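Local coordinates for protein peptidyl-prolyl cis-trans isomerase FKBP13, chloroplastic (Arabidopsis thaliana, PDB 1U79) that catalyses the cis-trans isomerisation of proline peptide bonds in the chloroplast thylakoid lumen and regulates accumulation of the Rieske protein, at residues A[96-104]-A[112-120]; A[8-16]-A[69-80]. All coordinates share one frame; numbering follows the deposited sequence.

Interaction 1 (A[96-104]-A[112-120]); sequences ELAYGDRGA and LIPPASVLL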
ATOM      1  N   GLU A  96       4.522   6.634 -10.151  1.00 15.69           N
ATOM      2  CA  GLU A  96       3.693   6.164 -11.264  1.00 18.64           C
ATOM      3  C   GLU A  96       2.521   5.297 -10.787  1.00 17.91           C
ATOM      4  O   GLU A  96       1.454   5.298 -11.400  1.00 18.35           O
ATOM      5  CB  GLU A  96       4.559   5.368 -12.257  1.00 21.75           C
ATOM      6  CG  GLU A  96       5.183   4.109 -11.652  1.00 28.54           C
ATOM      7  CD  GLU A  96       6.333   3.535 -12.473  1.00 32.21           C
ATOM      8  OE1 GLU A  96       7.296   4.277 -12.758  1.00 32.58           O
ATOM      9  OE2 GLU A  96       6.279   2.335 -12.823  1.00 34.32           O
ATOM     10  N   LEU A  97       2.725   4.565  -9.694  1.00 16.37           N
ATOM     11  CA  LEU A  97       1.693   3.696  -9.132  1.00 16.29           C
ATOM     12  C   LEU A  97       1.053   4.291  -7.875  1.00 15.91           C
ATOM     13  O   LEU A  97       0.378   3.591  -7.113  1.00 16.35           O
ATOM     14  CB  LEU A  97       2.290   2.326  -8.805  1.00 14.45           C
ATOM     15  CG  LEU A  97       2.960   1.639 -10.008  1.00 18.04           C
ATOM     16  CD1 LEU A  97       3.602   0.329  -9.570  1.00 18.40           C
ATOM     17  CD2 LEU A  97       1.926   1.393 -11.098  1.00 16.37           C
ATOM     18  N   ALA A  98       1.274   5.582  -7.647  1.00 13.87           N
ATOM     19  CA  ALA A  98       0.689   6.235  -6.484  1.00 14.10           C
ATOM     20  C   ALA A  98      -0.032   7.504  -6.940  1.00 14.87           C
ATOM     21  O   ALA A  98      -1.044   7.412  -7.622  1.00 15.13           O
ATOM     22  CB  ALA A  98       1.772   6.555  -5.444  1.00 13.62           C
ATOM     23  N   TYR A  99       0.488   8.676  -6.592  1.00 13.31           N
ATOM     24  CA  TYR A  99      -0.161   9.925  -6.978  1.00 16.08           C
ATOM     25  C   TYR A  99       0.547  10.721  -8.083  1.00 18.22           C
ATOM     26  O   TYR A  99       0.189  11.869  -8.364  1.00 17.98           O
ATOM     27  CB  TYR A  99      -0.351  10.792  -5.733  1.00 15.15           C
ATOM     28  CG  TYR A  99      -1.178  10.106  -4.672  1.00 14.94           C
ATOM     29  CD1 TYR A  99      -2.556   9.944  -4.832  1.00 18.43           C
ATOM     30  CD2 TYR A  99      -0.584   9.586  -3.526  1.00 14.99           C
ATOM     31  CE1 TYR A  99      -3.319   9.278  -3.875  1.00 17.36           C
ATOM     32  CE2 TYR A  99      -1.336   8.914  -2.563  1.00 17.38           C
ATOM     33  CZ  TYR A  99      -2.700   8.763  -2.744  1.00 17.52           C
ATOM     34  OH  TYR A  99      -3.444   8.084  -1.809  1.00 15.72           O
ATOM     35  N   GLY A 100       1.550  10.115  -8.707  1.00 18.45           N
ATOM     36  CA  GLY A 100       2.253  10.781  -9.789  1.00 21.84           C
ATOM     37  C   GLY A 100       2.819  12.160  -9.483  1.00 25.68           C
ATOM     38  O   GLY A 100       3.068  12.497  -8.326  1.00 26.20           O
ATOM     39  N   ASP A 101       3.022  12.966 -10.522  1.00 28.15           N
ATOM     40  CA  ASP A 101       3.574  14.310 -10.341  1.00 33.30           C
ATOM     41  C   ASP A 101       2.535  15.296  -9.845  1.00 33.84           C
ATOM     42  O   ASP A 101       2.806  16.481  -9.682  1.00 35.70           O
ATOM     43  CB  ASP A 101       4.164  14.824 -11.649  1.00 37.98           C
ATOM     44  CG  ASP A 101       5.310  13.978 -12.131  1.00 41.86           C
ATOM     45  OD1 ASP A 101       6.196  13.658 -11.308  1.00 44.66           O
ATOM     46  OD2 ASP A 101       5.326  13.637 -13.330  1.00 44.34           O
ATOM     47  N   ARG A 102       1.341  14.786  -9.601  1.00 34.68           N
ATOM     48  CA  ARG A 102       0.236  15.595  -9.134  1.00 35.55           C
ATOM     49  C   ARG A 102       0.336  15.768  -7.619  1.00 33.34           C
ATOM     50  O   ARG A 102       0.109  16.856  -7.091  1.00 33.04           O
ATOM     51  CB  ARG A 102      -1.054  14.880  -9.505  1.00 40.95           C
ATOM     52  CG  ARG A 102      -2.262  15.745  -9.729  1.00 47.48           C
ATOM     53  CD  ARG A 102      -3.359  14.859 -10.298  1.00 53.36           C
ATOM     54  NE  ARG A 102      -4.611  15.565 -10.538  1.00 58.99           N
ATOM     55  CZ  ARG A 102      -5.701  14.988 -11.032  1.00 62.14           C
ATOM     56  NH1 ARG A 102      -5.688  13.697 -11.340  1.00 64.62           N
ATOM     57  NH2 ARG A 102      -6.806  15.696 -11.218  1.00 64.20           N
ATOM     58  N   GLY A 103       0.697  14.690  -6.929  1.00 30.11           N
ATOM     59  CA  GLY A 103       0.788  14.740  -5.482  1.00 27.82           C
ATOM     60  C   GLY A 103      -0.601  14.548  -4.903  1.00 26.91           C
ATOM     61  O   GLY A 103      -1.550  14.302  -5.646  1.00 27.18           O
ATOM     62  N   ALA A 104      -0.732  14.654  -3.585  1.00 25.34           N
ATOM     63  CA  ALA A 104      -2.026  14.487  -2.937  1.00 24.81           C
ATOM     64  C   ALA A 104      -2.097  15.342  -1.678  1.00 23.74           C
ATOM     65  O   ALA A 104      -1.068  15.735  -1.132  1.00 22.25           O
ATOM     66  CB  ALA A 104      -2.251  13.023  -2.591  1.00 24.19           C
ATOM     67  N   LEU A 112       0.624  17.520   0.867  1.00 22.03           N
ATOM     68  CA  LEU A 112       1.027  16.639   1.964  1.00 22.09           C
ATOM     69  C   LEU A 112       1.933  15.566   1.359  1.00 19.99           C
ATOM     70  O   LEU A 112       2.933  15.165   1.948  1.00 19.05           O
ATOM     71  CB  LEU A 112      -0.208  15.981   2.586  1.00 24.85           C
ATOM     72  CG  LEU A 112       0.038  14.996   3.737  1.00 28.02           C
ATOM     73  CD1 LEU A 112       0.632  15.732   4.919  1.00 28.89           C
ATOM     74  CD2 LEU A 112      -1.274  14.325   4.139  1.00 29.16           C
ATOM     75  N   ILE A 113       1.543  15.091   0.183  1.00 18.58           N
ATOM     76  CA  ILE A 113       2.320  14.109  -0.566  1.00 17.35           C
ATOM     77  C   ILE A 113       2.834  14.876  -1.777  1.00 16.90           C
ATOM     78  O   ILE A 113       2.093  15.141  -2.721  1.00 15.75           O
ATOM     79  CB  ILE A 113       1.455  12.925  -1.035  1.00 16.98           C
ATOM     80  CG1 ILE A 113       1.085  12.053   0.165  1.00 16.44           C
ATOM     81  CG2 ILE A 113       2.211  12.095  -2.077  1.00 16.99           C
ATOM     82  CD1 ILE A 113       0.151  10.904  -0.186  1.00 17.50           C
ATOM     83  N   PRO A 114       4.109  15.279  -1.744  1.00 16.91           N
ATOM     84  CA  PRO A 114       4.733  16.023  -2.833  1.00 15.66           C
ATOM     85  C   PRO A 114       4.658  15.310  -4.172  1.00 15.50           C
ATOM     86  O   PRO A 114       4.536  14.074  -4.241  1.00 14.30           O
ATOM     87  CB  PRO A 114       6.181  16.165  -2.370  1.00 15.94           C
ATOM     88  CG  PRO A 114       6.072  16.148  -0.887  1.00 15.48           C
ATOM     89  CD  PRO A 114       5.076  15.050  -0.655  1.00 14.78           C
ATOM     90  N   PRO A 115       4.718  16.084  -5.263  1.00 13.36           N
ATOM     91  CA  PRO A 115       4.670  15.495  -6.598  1.00 14.08           C
ATOM     92  C   PRO A 115       5.836  14.506  -6.740  1.00 13.64           C
ATOM     93  O   PRO A 115       6.908  14.721  -6.164  1.00 13.66           O
ATOM     94  CB  PRO A 115       4.847  16.701  -7.514  1.00 16.59           C
ATOM     95  CG  PRO A 115       4.197  17.834  -6.725  1.00 15.80           C
ATOM     96  CD  PRO A 115       4.698  17.562  -5.320  1.00 16.49           C
ATOM     97  N   ALA A 116       5.608  13.422  -7.483  1.00 13.04           N
ATOM     98  CA  ALA A 116       6.635  12.417  -7.759  1.00 13.87           C
ATOM     99  C   ALA A 116       7.183  11.732  -6.519  1.00 13.77           C
ATOM    100  O   ALA A 116       8.359  11.360  -6.472  1.00 14.45           O
ATOM    101  CB  ALA A 116       7.785  13.055  -8.552  1.00 13.72           C
ATOM    102  N   SER A 117       6.319  11.539  -5.530  1.00 11.91           N
ATOM    103  CA  SER A 117       6.718  10.896  -4.293  1.00 13.91           C
ATOM    104  C   SER A 117       6.682   9.372  -4.312  1.00 12.41           C
ATOM    105  O   SER A 117       5.693   8.765  -4.707  1.00 13.62           O
ATOM    106  CB  SER A 117       5.825  11.363  -3.135  1.00 16.08           C
ATOM    107  OG  SER A 117       6.047  12.726  -2.807  1.00 14.58           O
ATOM    108  N   VAL A 118       7.776   8.761  -3.879  1.00 12.36           N
ATOM    109  CA  VAL A 118       7.821   7.314  -3.727  1.00 11.67           C
ATOM    110  C   VAL A 118       7.160   7.166  -2.358  1.00 12.84           C
ATOM    111  O   VAL A 118       7.478   7.915  -1.430  1.00 11.82           O
ATOM    112  CB  VAL A 118       9.261   6.788  -3.624  1.00 13.61           C
ATOM    113  CG1 VAL A 118       9.242   5.322  -3.187  1.00 13.46           C
ATOM    114  CG2 VAL A 118       9.968   6.947  -4.964  1.00 12.06           C
ATOM    115  N   LEU A 119       6.228   6.234  -2.222  1.00 11.82           N
ATOM    116  CA  LEU A 119       5.556   6.068  -0.942  1.00 12.01           C
ATOM    117  C   LEU A 119       5.929   4.767  -0.252  1.00 13.08           C
ATOM    118  O   LEU A 119       6.117   3.738  -0.894  1.00 13.72           O
ATOM    119  CB  LEU A 119       4.041   6.100  -1.147  1.00 12.68           C
ATOM    120  CG  LEU A 119       3.485   7.282  -1.940  1.00 14.17           C
ATOM    121  CD1 LEU A 119       1.962   7.184  -1.978  1.00 11.18           C
ATOM    122  CD2 LEU A 119       3.922   8.598  -1.286  1.00 13.73           C
ATOM    123  N   LEU A 120       6.041   4.808   1.063  1.00 13.02           N
ATOM    124  CA  LEU A 120       6.343   3.598   1.808  1.00 11.70           C
ATOM    125  C   LEU A 120       5.138   3.300   2.678  1.00 13.63           C
ATOM    126  O   LEU A 120       4.635   4.191   3.366  1.00 13.96           O
ATOM    127  CB  LEU A 120       7.577   3.792   2.697  1.00 14.77           C
ATOM    128  CG  LEU A 120       8.960   3.794   2.033  1.00 15.36           C
ATOM    129  CD1 LEU A 120      10.022   4.121   3.083  1.00 17.52           C
ATOM    130  CD2 LEU A 120       9.249   2.441   1.405  1.00 16.70           C
TER
HETATM  131  O   HOH W   1       2.909   9.381  -5.135  1.00 11.13           O
HETATM  132  O   HOH W   2       3.199  12.063  -5.831  1.00 20.24           O

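Interaction 2 (A[8-16]-A[69-80]); sequences SVSPSGLAF and GWDQGILGSDGI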
ATOM      1  N   SER A   8      12.245  -6.668  -2.547  1.00 17.71           N
ATOM      2  CA  SER A   8      12.285  -7.485  -3.747  1.00 17.16           C
ATOM      3  C   SER A   8      11.661  -6.465  -4.691  1.00 15.61           C
ATOM      4  O   SER A   8      10.571  -5.971  -4.419  1.00 14.86           O
ATOM      5  CB  SER A   8      11.373  -8.708  -3.624  1.00 16.14           C
ATOM      6  OG  SER A   8      11.197  -9.324  -4.888  1.00 19.32           O
ATOM      7  N   VAL A   9      12.353  -6.130  -5.773  1.00 12.78           N
ATOM      8  CA  VAL A   9      11.850  -5.132  -6.713  1.00 13.07           C
ATOM      9  C   VAL A   9      11.281  -5.814  -7.954  1.00 14.19           C
ATOM     10  O   VAL A   9      11.997  -6.535  -8.645  1.00 14.04           O
ATOM     11  CB  VAL A   9      12.990  -4.161  -7.126  1.00 13.87           C
ATOM     12  CG1 VAL A   9      12.441  -2.996  -7.962  1.00 12.04           C
ATOM     13  CG2 VAL A   9      13.690  -3.655  -5.897  1.00 11.19           C
ATOM     14  N   SER A  10       9.991  -5.596  -8.210  1.00 13.86           N
ATOM     15  CA  SER A  10       9.311  -6.183  -9.360  1.00 14.49           C
ATOM     16  C   SER A  10       9.623  -5.381 -10.617  1.00 15.30           C
ATOM     17  O   SER A  10      10.176  -4.285 -10.539  1.00 15.98           O
ATOM     18  CB  SER A  10       7.795  -6.189  -9.130  1.00 13.11           C
ATOM     19  OG  SER A  10       7.260  -4.888  -9.281  1.00 13.61           O
ATOM     20  N   PRO A  11       9.271  -5.919 -11.797  1.00 15.02           N
ATOM     21  CA  PRO A  11       9.501  -5.270 -13.091  1.00 15.70           C
ATOM     22  C   PRO A  11       9.001  -3.829 -13.168  1.00 16.64           C
ATOM     23  O   PRO A  11       9.575  -3.009 -13.878  1.00 17.55           O
ATOM     24  CB  PRO A  11       8.740  -6.168 -14.062  1.00 15.28           C
ATOM     25  CG  PRO A  11       8.922  -7.526 -13.469  1.00 15.97           C
ATOM     26  CD  PRO A  11       8.677  -7.258 -11.987  1.00 16.21           C
ATOM     27  N   SER A  12       7.930  -3.529 -12.438  1.00 17.64           N
ATOM     28  CA  SER A  12       7.335  -2.191 -12.469  1.00 16.79           C
ATOM     29  C   SER A  12       7.951  -1.181 -11.513  1.00 16.46           C
ATOM     30  O   SER A  12       7.627   0.004 -11.570  1.00 18.43           O
ATOM     31  CB  SER A  12       5.849  -2.294 -12.161  1.00 20.12           C
ATOM     32  OG  SER A  12       5.658  -2.627 -10.797  1.00 16.25           O
ATOM     33  N   GLY A  13       8.828  -1.643 -10.633  1.00 14.67           N
ATOM     34  CA  GLY A  13       9.424  -0.753  -9.656  1.00 15.23           C
ATOM     35  C   GLY A  13       8.763  -0.928  -8.296  1.00 14.88           C
ATOM     36  O   GLY A  13       9.338  -0.593  -7.264  1.00 14.23           O
ATOM     37  N   LEU A  14       7.536  -1.436  -8.291  1.00 14.48           N
ATOM     38  CA  LEU A  14       6.829  -1.671  -7.038  1.00 14.37           C
ATOM     39  C   LEU A  14       7.642  -2.726  -6.298  1.00 15.01           C
ATOM     40  O   LEU A  14       7.862  -3.825  -6.822  1.00 17.22           O
ATOM     41  CB  LEU A  14       5.413  -2.198  -7.313  1.00 14.18           C
ATOM     42  CG  LEU A  14       4.475  -2.404  -6.124  1.00 15.70           C
ATOM     43  CD1 LEU A  14       4.241  -1.081  -5.389  1.00 18.01           C
ATOM     44  CD2 LEU A  14       3.150  -2.971  -6.627  1.00 16.87           C
ATOM     45  N   ALA A  15       8.090  -2.408  -5.089  1.00 14.60           N
ATOM     46  CA  ALA A  15       8.890  -3.357  -4.324  1.00 16.53           C
ATOM     47  C   ALA A  15       8.223  -3.709  -3.005  1.00 15.72           C
ATOM     48  O   ALA A  15       7.422  -2.938  -2.473  1.00 16.36           O
ATOM     49  CB  ALA A  15      10.271  -2.793  -4.074  1.00 14.98           C
ATOM     50  N   PHE A  16       8.559  -4.876  -2.475  1.00 15.83           N
ATOM     51  CA  PHE A  16       7.958  -5.315  -1.232  1.00 15.91           C
ATOM     52  C   PHE A  16       8.894  -6.207  -0.433  1.00 16.29           C
ATOM     53  O   PHE A  16       9.906  -6.688  -0.937  1.00 15.75           O
ATOM     54  CB  PHE A  16       6.703  -6.133  -1.526  1.00 15.30           C
ATOM     55  CG  PHE A  16       7.006  -7.557  -1.949  1.00 15.01           C
ATOM     56  CD1 PHE A  16       7.515  -7.828  -3.212  1.00 15.05           C
ATOM     57  CD2 PHE A  16       6.856  -8.610  -1.049  1.00 15.71           C
ATOM     58  CE1 PHE A  16       7.877  -9.136  -3.577  1.00 14.17           C
ATOM     59  CE2 PHE A  16       7.217  -9.920  -1.406  1.00 15.30           C
ATOM     60  CZ  PHE A  16       7.728 -10.175  -2.675  1.00 13.96           C
ATOM     61  N   GLY A  69      -0.599   0.881  -6.664  1.00 15.31           N
ATOM     62  CA  GLY A  69       0.409   0.216  -5.854  1.00 13.46           C
ATOM     63  C   GLY A  69      -0.186  -0.649  -4.754  1.00 16.27           C
ATOM     64  O   GLY A  69       0.419  -1.649  -4.349  1.00 13.51           O
ATOM     65  N   TRP A  70      -1.362  -0.268  -4.252  1.00 14.10           N
ATOM     66  CA  TRP A  70      -2.010  -1.044  -3.201  1.00 13.15           C
ATOM     67  C   TRP A  70      -2.687  -2.260  -3.832  1.00 14.09           C
ATOM     68  O   TRP A  70      -2.586  -3.372  -3.319  1.00 15.94           O
ATOM     69  CB  TRP A  70      -3.034  -0.192  -2.442  1.00 11.63           C
ATOM     70  CG  TRP A  70      -2.499   0.441  -1.168  1.00 10.76           C
ATOM     71  CD1 TRP A  70      -1.327   1.134  -1.013  1.00 12.41           C
ATOM     72  CD2 TRP A  70      -3.138   0.444   0.111  1.00 12.60           C
ATOM     73  NE1 TRP A  70      -1.201   1.568   0.289  1.00 14.19           N
ATOM     74  CE2 TRP A  70      -2.301   1.159   1.000  1.00 14.69           C
ATOM     75  CE3 TRP A  70      -4.341  -0.091   0.595  1.00 15.28           C
ATOM     76  CZ2 TRP A  70      -2.630   1.351   2.348  1.00 15.88           C
ATOM     77  CZ3 TRP A  70      -4.671   0.098   1.930  1.00 18.14           C
ATOM     78  CH2 TRP A  70      -3.813   0.817   2.795  1.00 16.85           C
ATOM     79  N   ASP A  71      -3.364  -2.056  -4.956  1.00 15.70           N
ATOM     80  CA  ASP A  71      -4.019  -3.173  -5.628  1.00 14.96           C
ATOM     81  C   ASP A  71      -2.991  -4.226  -6.020  1.00 16.93           C
ATOM     82  O   ASP A  71      -3.129  -5.405  -5.663  1.00 15.54           O
ATOM     83  CB  ASP A  71      -4.788  -2.700  -6.865  1.00 14.69           C
ATOM     84  CG  ASP A  71      -6.200  -2.215  -6.530  1.00 16.70           C
ATOM     85  OD1 ASP A  71      -6.694  -2.522  -5.435  1.00 18.55           O
ATOM     86  OD2 ASP A  71      -6.826  -1.541  -7.369  1.00 16.67           O
ATOM     87  N   GLN A  72      -1.947  -3.799  -6.724  1.00 15.36           N
ATOM     88  CA  GLN A  72      -0.899  -4.710  -7.158  1.00 16.96           C
ATOM     89  C   GLN A  72      -0.070  -5.204  -5.975  1.00 17.24           C
ATOM     90  O   GLN A  72       0.307  -6.373  -5.923  1.00 16.13           O
ATOM     91  CB  GLN A  72       0.029  -4.032  -8.175  1.00 18.98           C
ATOM     92  CG  GLN A  72      -0.690  -3.425  -9.374  1.00 22.62           C
ATOM     93  CD  GLN A  72       0.272  -2.824 -10.394  1.00 24.78           C
ATOM     94  OE1 GLN A  72       1.464  -2.675 -10.131  1.00 26.71           O
ATOM     95  NE2 GLN A  72      -0.250  -2.472 -11.560  1.00 27.94           N
ATOM     96  N   GLY A  73       0.188  -4.312  -5.023  1.00 15.10           N
ATOM     97  CA  GLY A  73       0.993  -4.656  -3.864  1.00 15.61           C
ATOM     98  C   GLY A  73       0.361  -5.617  -2.880  1.00 16.16           C
ATOM     99  O   GLY A  73       1.073  -6.279  -2.127  1.00 16.32           O
ATOM    100  N   ILE A  74      -0.969  -5.698  -2.875  1.00 14.30           N
ATOM    101  CA  ILE A  74      -1.673  -6.588  -1.962  1.00 15.60           C
ATOM    102  C   ILE A  74      -2.211  -7.826  -2.683  1.00 14.99           C
ATOM    103  O   ILE A  74      -2.155  -8.938  -2.167  1.00 13.26           O
ATOM    104  CB  ILE A  74      -2.854  -5.849  -1.297  1.00 16.24           C
ATOM    105  CG1 ILE A  74      -2.318  -4.693  -0.454  1.00 15.84           C
ATOM    106  CG2 ILE A  74      -3.673  -6.808  -0.442  1.00 16.56           C
ATOM    107  CD1 ILE A  74      -3.406  -3.724   0.010  1.00 17.02           C
ATOM    108  N   LEU A  75      -2.714  -7.629  -3.891  1.00 15.10           N
ATOM    109  CA  LEU A  75      -3.274  -8.729  -4.663  1.00 15.66           C
ATOM    110  C   LEU A  75      -2.189  -9.445  -5.457  1.00 15.11           C
ATOM    111  O   LEU A  75      -2.351 -10.601  -5.855  1.00 13.06           O
ATOM    112  CB  LEU A  75      -4.334  -8.185  -5.624  1.00 16.03           C
ATOM    113  CG  LEU A  75      -5.436  -9.134  -6.082  1.00 21.56           C
ATOM    114  CD1 LEU A  75      -6.198  -9.665  -4.874  1.00 20.82           C
ATOM    115  CD2 LEU A  75      -6.382  -8.379  -7.007  1.00 21.01           C
ATOM    116  N   GLY A  76      -1.084  -8.750  -5.699  1.00 13.16           N
ATOM    117  CA  GLY A  76      -0.013  -9.353  -6.465  1.00 13.65           C
ATOM    118  C   GLY A  76      -0.004  -8.845  -7.888  1.00 14.12           C
ATOM    119  O   GLY A  76      -1.005  -8.310  -8.372  1.00 13.41           O
ATOM    120  N   SER A  77       1.132  -9.029  -8.551  1.00 14.42           N
ATOM    121  CA  SER A  77       1.356  -8.595  -9.925  1.00 16.82           C
ATOM    122  C   SER A  77       2.592  -9.379 -10.387  1.00 15.93           C
ATOM    123  O   SER A  77       3.071 -10.249  -9.671  1.00 14.97           O
ATOM    124  CB  SER A  77       1.654  -7.089  -9.932  1.00 17.58           C
ATOM    125  OG  SER A  77       1.668  -6.555 -11.242  1.00 22.70           O
ATOM    126  N   ASP A  78       3.106  -9.086 -11.578  1.00 17.63           N
ATOM    127  CA  ASP A  78       4.307  -9.771 -12.040  1.00 17.24           C
ATOM    128  C   ASP A  78       5.429  -9.489 -11.043  1.00 16.87           C
ATOM    129  O   ASP A  78       5.731  -8.331 -10.749  1.00 14.06           O
ATOM    130  CB  ASP A  78       4.720  -9.271 -13.421  1.00 18.84           C
ATOM    131  CG  ASP A  78       4.049 -10.029 -14.546  1.00 22.76           C
ATOM    132  OD1 ASP A  78       3.163 -10.861 -14.270  1.00 23.35           O
ATOM    133  OD2 ASP A  78       4.416  -9.789 -15.718  1.00 23.69           O
ATOM    134  N   GLY A  79       6.045 -10.543 -10.518  1.00 16.36           N
ATOM    135  CA  GLY A  79       7.119 -10.350  -9.567  1.00 15.48           C
ATOM    136  C   GLY A  79       6.629 -10.028  -8.163  1.00 16.25           C
ATOM    137  O   GLY A  79       7.430  -9.811  -7.258  1.00 16.25           O
ATOM    138  N   ILE A  80       5.316  -9.985  -7.971  1.00 15.58           N
ATOM    139  CA  ILE A  80       4.773  -9.700  -6.649  1.00 16.47           C
ATOM    140  C   ILE A  80       3.705 -10.699  -6.228  1.00 16.28           C
ATOM    141  O   ILE A  80       2.603 -10.710  -6.776  1.00 15.28           O
ATOM    142  CB  ILE A  80       4.158  -8.279  -6.576  1.00 18.94           C
ATOM    143  CG1 ILE A  80       5.248  -7.234  -6.803  1.00 19.87           C
ATOM    144  CG2 ILE A  80       3.492  -8.065  -5.212  1.00 19.52           C
ATOM    145  CD1 ILE A  80       4.784  -5.805  -6.661  1.00 20.70           C
TER
HETATM  146  O   HOH W   3       9.736  -8.726  -7.018  1.00 24.64           O
HETATM  147  O   HOH W   4       5.373  -5.760 -11.485  1.00 23.33           O

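Interaction 1 (A[96-104]-A[112-120])
Tyr99 overlaps two aliphatic tips through ring atoms CD2 and CE2, with CD1 of Ile113 at 3.4 Å from CE2 and CD1 of Leu119 at 3.8 Å from the same atom; the tyrosine crosses both side chains at about a right angle, and the two methyls come up to its ring obliquely. A first torsion of -59° puts CG beside the backbone N and swings the ring across these methyls, while CB of Ala104 sits over the centre of one ring face. Next door, Ala98 CB rests on Leu119 CD1 at 3.5 Å. Replacing Tyr99 by an alanine is likely to leave a gap beside the methyls of Ile113 and Leu119 and take the ring away from Ala104 CB. The backbones join at two places. Ala104 and Ile113 form an antiparallel hydrogen-bonded pair, and Leu112 adds the extra residue of a classic beta bulge. Farther along, a type II turn, Pro114 to Ser117, docks on the loop: Ala116 N gives a 2.8 Å bond to Gly100 O from above the carbonyl plane, and Pro115 CB rests on Asp101 O. One water links Tyr99 N to Ser117 O; a second donates to Gly100 O and Pro114 O. The loop leads into the hairpin of strands 104-107 and 110-111, which carries the Cys106-Cys111 disulfide; as in other FKBPs, Tyr99 and this region probably border the ligand pocket. Direct bonds and water thus serve these backbone polar atoms, while the aromatic-aliphatic cluster, backed by Phe47, probably fixes how the tyrosine stands.

Interaction 2 (A[8-16]-A[69-80])
The FKBP fold packs a short helix against a curved antiparallel sheet, and here an N-terminal hairpin, strands 8-9 and 15-18 around a type I turn from Ser10 to Gly13, closes over the helix and the loop that follows it. Leu14 is the main apolar link. With CG anti to the backbone N (chi1 -175°), its CD2 reaches Gln72 CB at 3.6 Å in helix 68-75, where Gly69 and Gly73 present only backbone to the leucine. The same CD2 meets Ile80 CD1 at a tight 3.3 Å, the two chains crossing at about a right angle; Ile93 and Arg89 of strand 88-93 touch Leu14 and Ile80 respectively. The extended Ile80 chain brings its end to the hairpin, with CG1 3.6 Å from Ser10 CB. Phe16 closes another flank of Ile80, its ring meeting CG1 obliquely. In the type II turn from Ser77 to Ile80, Asp78 O approaches CB of Ser10 and CD of Pro11, and Gly79 lets the backbones close to 4.7 Å between its CA and that of Ser10. Two waters link the polar atoms, one between Ser8 OG and Gly79 O, the other donating to both Ser10 OG and Asp78 O. The hairpin braces itself within: Leu14 O accepts from Ser10 N and also from Ser10 OG, which lies in the carbonyl plane, on a lone pair, at 2.7 Å.

Overall arrangement
Interaction 1 is a surface contact and interaction 2 a partly buried one, their centres about 17 Å apart, yet both reach the same antiparallel sheet, each touching strand 88-93 through its side chains. Both combine apolar contacts with bridging waters. They differ in that 96-104 and 112-120 join a loop and a turn leading into strand 119-128 by direct main-chain hydrogen bonds, a beta bridge among them, whereas 8-16 and 69-80 have none between them. The two also meet. Leu97 O lies 2.9 Å from Gly69 N, a probable hydrogen bond that ties the loop of interaction 1 to the helix of interaction 2, and Leu97 CD1 packs near Gln72 and Ser12, touching both partners of interaction 2.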